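Local coordinates for D-glycero-alpha-D-manno-heptose 7-phosphate kinase (Campylobacter jejuni subsp. jejuni, PDB 4N3O), which catalyses the ATP-dependent phosphorylation of D-glycero-alpha-D-manno-heptose 7-phosphate at C-1, giving the 1,7-bisphosphate on the pathway to GDP-heptose for capsule polysaccharide, at the interface of chains A and B. Residues are numbered along the deposited sequence; one frame, centred on the assembly and turned at random. Chains: chain A/B, Putative D-glycero-D-manno-heptose 7-phosphate kinase.

The interface of chains A and B. Residues chain A 197, 200-201, 310-311; chain B 8, 47, 49.
A salt bridge between B:Arg8, on strand 6-21, and A:Glu197, on helix 192-200, anchors this patch of the two-fold symmetric interface between two GHMP kinase chains. The guanidinium meets the carboxylate side-on, the two planes only 28° apart. NE of B:Arg8 donates to the carboxylate oxygen OE1 of A:Glu197 at 2.8 Å, with the acceptor in the guanidinium plane; NH1 donates to OE2, also at 2.8 Å, with this acceptor tilted about 20° from that plane. Both oxygens use their syn lone pairs. The carboxylate gets there with CG anti to the backbone N (chi1 180°) and a bend at chi2.

Each partner is steadied from its own chain. NH2 of B:Arg8 gives an in-plane hydrogen bond to the hydroxyl OG1 of B:Thr47 at 2.9 Å, which helps fix the guanidinium's rotation. NE of A:Arg201 lies 3.0 Å from OE2 of A:Glu197, so this oxygen is shared by two arginines and may offset their repulsion.

CG of A:Pro310 rests over one guanidinium face, toward its rim, 3.5 Å from CZ of B:Arg8. Beyond it, the methyl groups CG2 of A:Thr311 and CG2 of B:Thr47 touch at 3.8 Å. Polar grip and apolar contact together tie helix 192-200 and the 3-10 helix 310-312 to the partner's strands. The patch centre lies about 28 Å from A:Asp163, the likely catalytic base, and takes no direct part in the chemistry; if this pairing is biological, it would help hold the dimer.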
# COMPACT_ATOMS: atom_id res chain seq x y z
N GLU A 197 -4.79 12.64 -1.57
CA GLU A 197 -6.17 13.11 -1.71
C GLU A 197 -6.88 12.21 -2.71
O GLU A 197 -8.03 11.82 -2.49
CB GLU A 197 -6.23 14.57 -2.15
CG GLU A 197 -7.64 15.10 -2.32
CD GLU A 197 -8.41 15.15 -1.01
OE1 GLU A 197 -7.78 15.14 0.07
OE2 GLU A 197 -9.65 15.24 -1.05
N ALA A 200 -7.75 9.09 -0.97
CA ALA A 200 -8.87 9.31 -0.02
C ALA A 200 -10.22 9.30 -0.74
O ALA A 200 -11.24 8.91 -0.15
CB ALA A 200 -8.69 10.61 0.74
N ARG A 201 -10.21 9.70 -2.02
CA ARG A 201 -11.41 9.77 -2.85
C ARG A 201 -11.67 8.52 -3.66
O ARG A 201 -12.57 8.51 -4.46
CB ARG A 201 -11.23 10.82 -3.94
CG ARG A 201 -10.78 12.21 -3.56
CD ARG A 201 -11.91 13.14 -3.33
NE ARG A 201 -11.42 14.51 -3.37
CZ ARG A 201 -12.19 15.57 -3.18
NH1 ARG A 201 -11.66 16.79 -3.23
NH2 ARG A 201 -13.49 15.42 -2.93
N PRO A 310 -14.70 11.28 0.68
CA PRO A 310 -13.99 10.60 1.76
C PRO A 310 -14.83 10.36 3.01
O PRO A 310 -14.69 9.32 3.64
CB PRO A 310 -12.84 11.54 2.04
CG PRO A 310 -12.57 12.18 0.71
CD PRO A 310 -13.94 12.41 0.14
N THR A 311 -15.72 11.27 3.36
CA THR A 311 -16.56 11.03 4.55
C THR A 311 -17.64 9.97 4.31
O THR A 311 -18.45 9.71 5.19
CB THR A 311 -17.25 12.32 5.03
OG1 THR A 311 -18.23 12.72 4.08
CG2 THR A 311 -16.24 13.42 5.21
N ARG B 8 -7.32 16.95 6.32
CA ARG B 8 -7.36 15.49 6.40
C ARG B 8 -6.07 15.05 7.00
O ARG B 8 -5.06 15.71 6.81
CB ARG B 8 -7.51 14.79 5.03
CG ARG B 8 -8.74 15.19 4.22
CD ARG B 8 -9.04 14.20 3.11
NE ARG B 8 -9.76 14.85 2.02
CZ ARG B 8 -11.07 15.09 1.99
NH1 ARG B 8 -11.59 15.71 0.95
NH2 ARG B 8 -11.87 14.74 3.00
N THR B 47 -11.06 13.27 8.66
CA THR B 47 -11.45 14.45 7.87
C THR B 47 -12.13 15.44 8.85
O THR B 47 -13.01 15.05 9.61
CB THR B 47 -12.39 14.12 6.70
OG1 THR B 47 -11.64 13.54 5.63
CG2 THR B 47 -13.06 15.36 6.17
N ILE B 49 -13.96 19.26 8.97
CA ILE B 49 -14.52 20.31 8.13
C ILE B 49 -15.07 21.44 8.97
O ILE B 49 -15.92 21.23 9.83
CB ILE B 49 -15.67 19.77 7.27
CG1 ILE B 49 -15.26 18.48 6.56
CG2 ILE B 49 -16.10 20.83 6.25
CD1 ILE B 49 -16.40 17.81 5.81